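Local coordinates for putative uncharacterized protein (Chromobacterium violaceum, PDB 4RMM) that has not been characterised but is probably an acyl-CoA thioesterase, a hydrolase of the hotdog-fold superfamily, at residues Gly68-Ala73 with Ala136-His141; Ile76-Asn81 with Glu86-Val91. One frame throughout, in Å; residues are numbered along the deposited sequence.

Interaction 1. Residues Gly68-Ala73 with Ala136-His141; sequences GFMESA and AVARAH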
ATOM      1  N   GLY A  68      -1.832  -0.625   0.345  1.00 38.27           N
ATOM      2  CA  GLY A  68      -2.195   0.053  -0.892  1.00 46.10           C
ATOM      3  C   GLY A  68      -3.644   0.507  -0.896  1.00 56.21           C
ATOM      4  O   GLY A  68      -3.954   1.612  -1.314  1.00 44.66           O
ATOM      5  N   PHE A  69      -4.536  -0.353  -0.422  1.00 48.94           N
ATOM      6  CA  PHE A  69      -5.972  -0.059  -0.358  1.00 51.54           C
ATOM      7  C   PHE A  69      -6.253   1.132   0.539  1.00 47.35           C
ATOM      8  O   PHE A  69      -6.893   2.087   0.129  1.00 42.07           O
ATOM      9  CB  PHE A  69      -6.708  -1.290   0.177  1.00 47.34           C
ATOM     10  CG  PHE A  69      -8.103  -1.011   0.655  1.00 47.88           C
ATOM     11  CD1 PHE A  69      -9.101  -0.636  -0.241  1.00 49.62           C
ATOM     12  CD2 PHE A  69      -8.425  -1.153   2.006  1.00 43.79           C
ATOM     13  CE1 PHE A  69     -10.412  -0.409   0.198  1.00 59.25           C
ATOM     14  CE2 PHE A  69      -9.727  -0.932   2.458  1.00 46.86           C
ATOM     15  CZ  PHE A  69     -10.728  -0.559   1.548  1.00 60.89           C
HETATM   16  N   MSE A  70      -5.760   1.040   1.770  1.00 37.55           N
HETATM   17  CA  MSE A  70      -5.911   2.070   2.794  1.00 35.90           C
HETATM   18  C   MSE A  70      -5.370   3.416   2.305  1.00 46.52           C
HETATM   19  O   MSE A  70      -6.036   4.448   2.393  1.00 43.00           O
HETATM   20  CB  MSE A  70      -5.163   1.609   4.040  1.00 33.55           C
HETATM   21  CG  MSE A  70      -5.692   0.300   4.603  1.00 59.34           C
HETATM   22 SE   MSE A  70      -7.494   0.512   5.323  0.73 55.57          SE
HETATM   23  CE  MSE A  70      -6.970   0.912   7.144  1.00 44.41           C
ATOM     24  N   GLU A  71      -4.145   3.400   1.799  1.00 38.42           N
ATOM     25  CA  GLU A  71      -3.529   4.614   1.275  1.00 40.64           C
ATOM     26  C   GLU A  71      -4.349   5.274   0.146  1.00 39.01           C
ATOM     27  O   GLU A  71      -4.550   6.479   0.160  1.00 44.27           O
ATOM     28  CB  GLU A  71      -2.107   4.288   0.793  1.00 40.86           C
ATOM     29  CG  GLU A  71      -1.371   5.463   0.204  1.00 40.07           C
ATOM     30  CD  GLU A  71       0.071   5.114  -0.175  1.00 43.48           C
ATOM     31  OE1 GLU A  71       0.280   4.207  -0.990  1.00 48.87           O
ATOM     32  OE2 GLU A  71       0.987   5.755   0.356  1.00 38.34           O
ATOM     33  N   SER A  72      -4.822   4.496  -0.827  1.00 44.49           N
ATOM     34  CA  SER A  72      -5.619   5.063  -1.921  1.00 44.72           C
ATOM     35  C   SER A  72      -6.992   5.543  -1.428  1.00 49.95           C
ATOM     36  O   SER A  72      -7.512   6.548  -1.928  1.00 46.11           O
ATOM     37  CB  SER A  72      -5.861   4.036  -3.028  1.00 61.96           C
ATOM     38  OG  SER A  72      -4.945   2.973  -2.973  1.00 74.89           O
ATOM     39  N   ALA A  73      -7.595   4.808  -0.487  1.00 42.57           N
ATOM     40  CA  ALA A  73      -8.894   5.206   0.061  1.00 55.23           C
ATOM     41  C   ALA A  73      -8.758   6.597   0.656  1.00 47.91           C
ATOM     42  O   ALA A  73      -9.576   7.471   0.405  1.00 43.25           O
ATOM     43  CB  ALA A  73      -9.360   4.215   1.154  1.00 48.75           C
ATOM     44  N   ALA A 136      -7.707  -2.868  11.137  1.00 36.66           N
ATOM     45  CA  ALA A 136      -6.550  -1.997  10.966  1.00 47.24           C
ATOM     46  C   ALA A 136      -6.960  -0.522  10.971  1.00 49.61           C
ATOM     47  O   ALA A 136      -8.079  -0.166  10.584  1.00 43.59           O
ATOM     48  CB  ALA A 136      -5.842  -2.333   9.654  1.00 43.92           C
ATOM     49  N   VAL A 137      -6.067   0.332  11.449  1.00 46.83           N
ATOM     50  CA  VAL A 137      -6.323   1.774  11.445  1.00 52.72           C
ATOM     51  C   VAL A 137      -5.110   2.442  10.790  1.00 60.64           C
ATOM     52  O   VAL A 137      -3.964   2.091  11.075  1.00 51.99           O
ATOM     53  CB  VAL A 137      -6.519   2.344  12.872  1.00 53.79           C
ATOM     54  CG1 VAL A 137      -7.772   1.705  13.537  1.00 42.05           C
ATOM     55  CG2 VAL A 137      -5.286   2.077  13.702  1.00 67.00           C
ATOM     56  N   ALA A 138      -5.361   3.388   9.894  1.00 39.41           N
ATOM     57  CA  ALA A 138      -4.261   4.077   9.234  1.00 41.57           C
ATOM     58  C   ALA A 138      -4.389   5.572   9.413  1.00 50.39           C
ATOM     59  O   ALA A 138      -5.425   6.070   9.865  1.00 48.11           O
ATOM     60  CB  ALA A 138      -4.233   3.739   7.751  1.00 33.60           C
ATOM     61  N   ARG A 139      -3.323   6.276   9.059  1.00 39.65           N
ATOM     62  CA  ARG A 139      -3.264   7.726   9.130  1.00 54.12           C
ATOM     63  C   ARG A 139      -2.352   8.239   8.010  1.00 62.22           C
ATOM     64  O   ARG A 139      -1.307   7.652   7.721  1.00 46.99           O
ATOM     65  CB  ARG A 139      -2.755   8.173  10.506  1.00 58.47           C
ATOM     66  CG  ARG A 139      -3.691   7.714  11.633  1.00 60.02           C
ATOM     67  CD  ARG A 139      -3.533   8.497  12.931  1.00 72.58           C
ATOM     68  NE  ARG A 139      -4.333   7.925  14.020  1.00 80.55           N
ATOM     69  CZ  ARG A 139      -4.120   6.722  14.549  1.00 80.96           C
ATOM     70  NH1 ARG A 139      -3.133   5.964  14.090  1.00 82.14           N
ATOM     71  NH2 ARG A 139      -4.886   6.274  15.537  1.00 92.34           N
ATOM     72  N   ALA A 140      -2.776   9.323   7.376  1.00 42.55           N
ATOM     73  CA  ALA A 140      -2.036   9.913   6.274  1.00 61.57           C
ATOM     74  C   ALA A 140      -2.089  11.440   6.278  1.00 44.49           C
ATOM     75  O   ALA A 140      -3.090  12.030   6.678  1.00 49.41           O
ATOM     76  CB  ALA A 140      -2.591   9.378   4.967  1.00 53.09           C
ATOM     77  N   HIS A 141      -0.999  12.067   5.840  1.00 43.80           N
ATOM     78  CA  HIS A 141      -0.898  13.518   5.759  1.00 48.68           C
ATOM     79  C   HIS A 141      -0.727  13.881   4.305  1.00 49.62           C
ATOM     80  O   HIS A 141       0.075  13.272   3.598  1.00 62.01           O
ATOM     81  CB  HIS A 141       0.316  14.047   6.534  1.00 46.32           C
ATOM     82  CG  HIS A 141       0.219  13.859   8.014  1.00 58.24           C
ATOM     83  ND1 HIS A 141       1.203  13.239   8.755  1.00 69.47           N
ATOM     84  CD2 HIS A 141      -0.749  14.207   8.896  1.00 78.21           C
ATOM     85  CE1 HIS A 141       0.846  13.211  10.024  1.00 79.47           C
ATOM     86  NE2 HIS A 141      -0.337  13.794  10.137  1.00 88.79           N
TER
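Met70, a selenomethionine, reaches Ala136 and Ala138 by a chain that is bent along most of its length. Its CG lies beside the backbone N and anti to the carbonyl carbon (chi1 -60°). A further bend at chi2 and a turn about CG-SE (chi3 -92°) swing the methyl toward the strand. This one carbon makes the contact. Met70 CE is 4.0 Å from Ala138 CB and 4.3 Å from Ala136 CB. It also lies 3.8 Å from Ala136 O, over the backbone between the two alanines. The side chains alternate along the strand, so both alanines face the helix while Val137 points away from it. The axes of helix 68-73 and strand 136-141 cross at 47° and come within 9.0 Å. Met70 bridges that gap. Ile124, Ala126 and Leu95 from the flanking strands also touch Met70. The next residue, Glu71, has a different role: its carboxylate is hydrogen-bonded to Tyr97 and Gly67 of the second subunit. No hydrogen bond joins helix and strand, and the strand's backbone is bonded to its neighbours in the sheet. The contact is a buried methyl packed against two small side chains and the strand backbone between them, held by van der Waals contact.

Interaction 2. Residues Ile76-Asn81 with Glu86-Val91; sequences IHLMWN and EAPKIV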
ATOM      1  N   ILE A  76      -8.446   9.099  -2.208  1.00 43.10           N
ATOM      2  CA  ILE A  76      -9.748   9.267  -2.848  1.00 62.37           C
ATOM      3  C   ILE A  76     -10.711  10.058  -1.965  1.00 57.36           C
ATOM      4  O   ILE A  76     -11.416  10.946  -2.440  1.00 52.01           O
ATOM      5  CB  ILE A  76     -10.360   7.891  -3.194  1.00 59.50           C
ATOM      6  CG1 ILE A  76      -9.539   7.251  -4.319  1.00 57.07           C
ATOM      7  CG2 ILE A  76     -11.818   8.047  -3.604  1.00 68.93           C
ATOM      8  CD1 ILE A  76      -9.818   5.775  -4.554  1.00 68.64           C
ATOM      9  N   HIS A  77     -10.726   9.750  -0.674  1.00 55.36           N
ATOM     10  CA  HIS A  77     -11.613  10.447   0.259  1.00 60.33           C
ATOM     11  C   HIS A  77     -11.351  11.946   0.218  1.00 51.87           C
ATOM     12  O   HIS A  77     -12.278  12.761   0.245  1.00 56.77           O
ATOM     13  CB  HIS A  77     -11.367   9.945   1.681  1.00 58.51           C
ATOM     14  CG  HIS A  77     -12.224  10.598   2.716  1.00 56.17           C
ATOM     15  ND1 HIS A  77     -13.517  10.190   2.973  1.00 69.56           N
ATOM     16  CD2 HIS A  77     -11.966  11.598   3.594  1.00 54.85           C
ATOM     17  CE1 HIS A  77     -14.009  10.902   3.964  1.00 61.40           C
ATOM     18  NE2 HIS A  77     -13.089  11.767   4.363  1.00 75.11           N
ATOM     19  N   LEU A  78     -10.071  12.298   0.162  1.00 53.78           N
ATOM     20  CA  LEU A  78      -9.647  13.694   0.139  1.00 55.97           C
ATOM     21  C   LEU A  78     -10.114  14.434  -1.099  1.00 63.40           C
ATOM     22  O   LEU A  78     -10.651  15.535  -0.999  1.00 67.41           O
ATOM     23  CB  LEU A  78      -8.123  13.792   0.228  1.00 67.10           C
ATOM     24  CG  LEU A  78      -7.568  14.676   1.345  1.00 67.73           C
ATOM     25  CD1 LEU A  78      -6.067  14.791   1.185  1.00 71.46           C
ATOM     26  CD2 LEU A  78      -8.200  16.052   1.297  1.00 52.95           C
HETATM   27  N   MSE A  79      -9.900  13.842  -2.270  1.00 59.68           N
HETATM   28  CA  MSE A  79     -10.305  14.507  -3.493  1.00 69.53           C
HETATM   29  C   MSE A  79     -11.798  14.401  -3.762  1.00 77.27           C
HETATM   30  O   MSE A  79     -12.329  15.079  -4.637  1.00 85.50           O
HETATM   31  CB  MSE A  79      -9.479  14.013  -4.691  1.00 67.04           C
HETATM   32  CG  MSE A  79      -9.283  12.526  -4.831  1.00 69.84           C
HETATM   33 SE   MSE A  79      -8.099  12.158  -6.346  0.69 91.45          SE
HETATM   34  CE  MSE A  79      -6.418  12.614  -5.546  1.00116.09           C
ATOM     35  N   TRP A  80     -12.478  13.559  -2.993  1.00 77.79           N
ATOM     36  CA  TRP A  80     -13.919  13.411  -3.137  1.00 83.42           C
ATOM     37  C   TRP A  80     -14.545  14.503  -2.279  1.00 79.95           C
ATOM     38  O   TRP A  80     -15.600  15.044  -2.604  1.00 74.93           O
ATOM     39  CB  TRP A  80     -14.365  12.033  -2.649  1.00 70.47           C
ATOM     40  CG  TRP A  80     -15.830  11.789  -2.805  1.00 72.97           C
ATOM     41  CD1 TRP A  80     -16.826  12.163  -1.943  1.00 75.72           C
ATOM     42  CD2 TRP A  80     -16.475  11.135  -3.899  1.00 73.39           C
ATOM     43  NE1 TRP A  80     -18.049  11.780  -2.436  1.00 80.70           N
ATOM     44  CE2 TRP A  80     -17.862  11.142  -3.642  1.00 79.34           C
ATOM     45  CE3 TRP A  80     -16.017  10.537  -5.084  1.00 80.13           C
ATOM     46  CZ2 TRP A  80     -18.798  10.582  -4.516  1.00 85.83           C
ATOM     47  CZ3 TRP A  80     -16.946   9.977  -5.959  1.00 86.86           C
ATOM     48  CH2 TRP A  80     -18.320  10.004  -5.667  1.00 89.40           C
ATOM     49  N   ASN A  81     -13.863  14.832  -1.190  1.00 79.63           N
ATOM     50  CA  ASN A  81     -14.320  15.856  -0.268  1.00 79.76           C
ATOM     51  C   ASN A  81     -13.708  17.223  -0.563  1.00 84.19           C
ATOM     52  O   ASN A  81     -13.934  18.176   0.182  1.00 86.07           O
ATOM     53  CB  ASN A  81     -13.983  15.447   1.168  1.00 85.06           C
ATOM     54  CG  ASN A  81     -14.839  14.294   1.669  1.00 96.73           C
ATOM     55  OD1 ASN A  81     -14.823  13.191   1.117  1.00 86.60           O
ATOM     56  ND2 ASN A  81     -15.592  14.550   2.730  1.00 95.05           N
ATOM     57  N   GLU A  86      -6.275  19.306  -8.646  1.00110.07           N
ATOM     58  CA  GLU A  86      -5.199  18.398  -8.989  1.00101.73           C
ATOM     59  C   GLU A  86      -5.161  17.446  -7.810  1.00101.54           C
ATOM     60  O   GLU A  86      -5.692  17.757  -6.743  1.00102.06           O
ATOM     61  CB  GLU A  86      -3.864  19.145  -9.135  1.00107.63           C
ATOM     62  CG  GLU A  86      -2.692  18.250  -9.541  1.00106.42           C
ATOM     63  CD  GLU A  86      -1.604  18.997 -10.301  1.00111.16           C
ATOM     64  OE1 GLU A  86      -1.221  20.104  -9.870  1.00114.76           O
ATOM     65  OE2 GLU A  86      -1.126  18.470 -11.328  1.00110.83           O
ATOM     66  N   ALA A  87      -4.559  16.281  -8.006  1.00 91.79           N
ATOM     67  CA  ALA A  87      -4.478  15.292  -6.944  1.00 84.97           C
ATOM     68  C   ALA A  87      -3.593  15.796  -5.805  1.00 73.23           C
ATOM     69  O   ALA A  87      -2.510  16.321  -6.039  1.00 79.99           O
ATOM     70  CB  ALA A  87      -3.926  13.987  -7.502  1.00 90.24           C
ATOM     71  N   PRO A  88      -4.055  15.664  -4.553  1.00 70.36           N
ATOM     72  CA  PRO A  88      -3.233  16.131  -3.428  1.00 68.65           C
ATOM     73  C   PRO A  88      -1.967  15.291  -3.333  1.00 67.19           C
ATOM     74  O   PRO A  88      -1.915  14.184  -3.864  1.00 79.45           O
ATOM     75  CB  PRO A  88      -4.152  15.941  -2.224  1.00 66.76           C
ATOM     76  CG  PRO A  88      -5.000  14.775  -2.633  1.00 63.14           C
ATOM     77  CD  PRO A  88      -5.330  15.107  -4.073  1.00 66.03           C
ATOM     78  N   LYS A  89      -0.944  15.821  -2.672  1.00 62.26           N
ATOM     79  CA  LYS A  89       0.314  15.106  -2.533  1.00 52.10           C
ATOM     80  C   LYS A  89       0.478  14.537  -1.133  1.00 60.94           C
ATOM     81  O   LYS A  89       0.378  15.257  -0.129  1.00 55.18           O
ATOM     82  CB  LYS A  89       1.493  16.031  -2.857  1.00 50.43           C
ATOM     83  CG  LYS A  89       1.429  16.666  -4.244  1.00 78.69           C
ATOM     84  CD  LYS A  89       2.540  17.692  -4.428  1.00 86.66           C
ATOM     85  CE  LYS A  89       2.320  18.557  -5.667  1.00 91.48           C
ATOM     86  NZ  LYS A  89       3.293  19.697  -5.726  1.00 90.52           N
ATOM     87  N   ILE A  90       0.748  13.240  -1.077  1.00 48.75           N
ATOM     88  CA  ILE A  90       0.933  12.559   0.186  1.00 43.91           C
ATOM     89  C   ILE A  90       2.325  12.811   0.726  1.00 43.91           C
ATOM     90  O   ILE A  90       3.300  12.847  -0.032  1.00 43.98           O
ATOM     91  CB  ILE A  90       0.691  11.041   0.034  1.00 37.67           C
ATOM     92  CG1 ILE A  90       0.873  10.344   1.382  1.00 44.47           C
ATOM     93  CG2 ILE A  90       1.614  10.468  -1.062  1.00 40.97           C
ATOM     94  CD1 ILE A  90       0.099   9.044   1.496  1.00 52.92           C
ATOM     95  N   VAL A  91       2.409  13.005   2.042  1.00 38.18           N
ATOM     96  CA  VAL A  91       3.667  13.265   2.709  1.00 46.55           C
ATOM     97  C   VAL A  91       4.105  12.005   3.433  1.00 34.15           C
ATOM     98  O   VAL A  91       5.260  11.558   3.289  1.00 39.23           O
ATOM     99  CB  VAL A  91       3.525  14.459   3.686  1.00 46.75           C
ATOM    100  CG1 VAL A  91       4.721  14.527   4.620  1.00 56.21           C
ATOM    101  CG2 VAL A  91       3.416  15.746   2.888  1.00 49.25           C
TER
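The puckered ring of Pro88 is met by two side chains of the helix end, Leu78 and Met79. Leu78 CD1 touches the CB-CG side of the ring, 4.0 Å from Pro88 CG and 4.1 Å from Pro88 CB. The one flat group to note, the imidazole of His77, belongs to the helix side alone. Asn81 OD1 is modelled 3.7 Å above its plane, over the centre of the His77 ring. That position also sets Asn81 OD1 close to His77 O, another acceptor, so it is doubtful. Asn81 ND2 is hydrogen-bonded to Glu41. The side chains of Leu78 and Pro88 run past each other in opposite directions. Met79, a selenomethionine, crosses Pro88 at about a right angle. Its CG stands between the backbone N and the carbonyl carbon (chi1 46°), and a bend at chi3 (77°) turns the methyl toward Ala87 and Pro88. Met79 CE is modelled 3.5 Å from Ala87 CB, but its approach to Pro88 CD is too short for two carbons, so the exact place of this methyl is doubtful. No hydrogen bond crosses between the segments. Phe142 of strand 136-143 touches both Leu78 and Pro88, and Met5 touches both Met79 and Ala87. The contact thus packs the C-terminal end of helix 67-80 against the chain that leads into strand 89-97. This return from a long helix to the antiparallel sheet that curves around it is typical of the hotdog fold.

How the interactions relate
Helix 67-80 serves both contacts, first with residues 68-73 and then with its C-terminal end. Following the chain, interaction 2 closes first: after a short connection, residues 86-91 pack back on the helix end and enter strand 89-97. The chain then runs through strands 106-115 and 119-127 before residues 136-141 close the much longer loop of interaction 1. Interaction 2 is therefore nested inside interaction 1. Their centres lie about 12 Å apart. Strands 89-97 and 136-143 are antiparallel neighbours, and a probable hydrogen bond from Val91 N to His141 O (2.8 Å) joins the two contacts. Together they tie the helix to these two strands, at one end of the sheet's strand order, and both touch the second subunit.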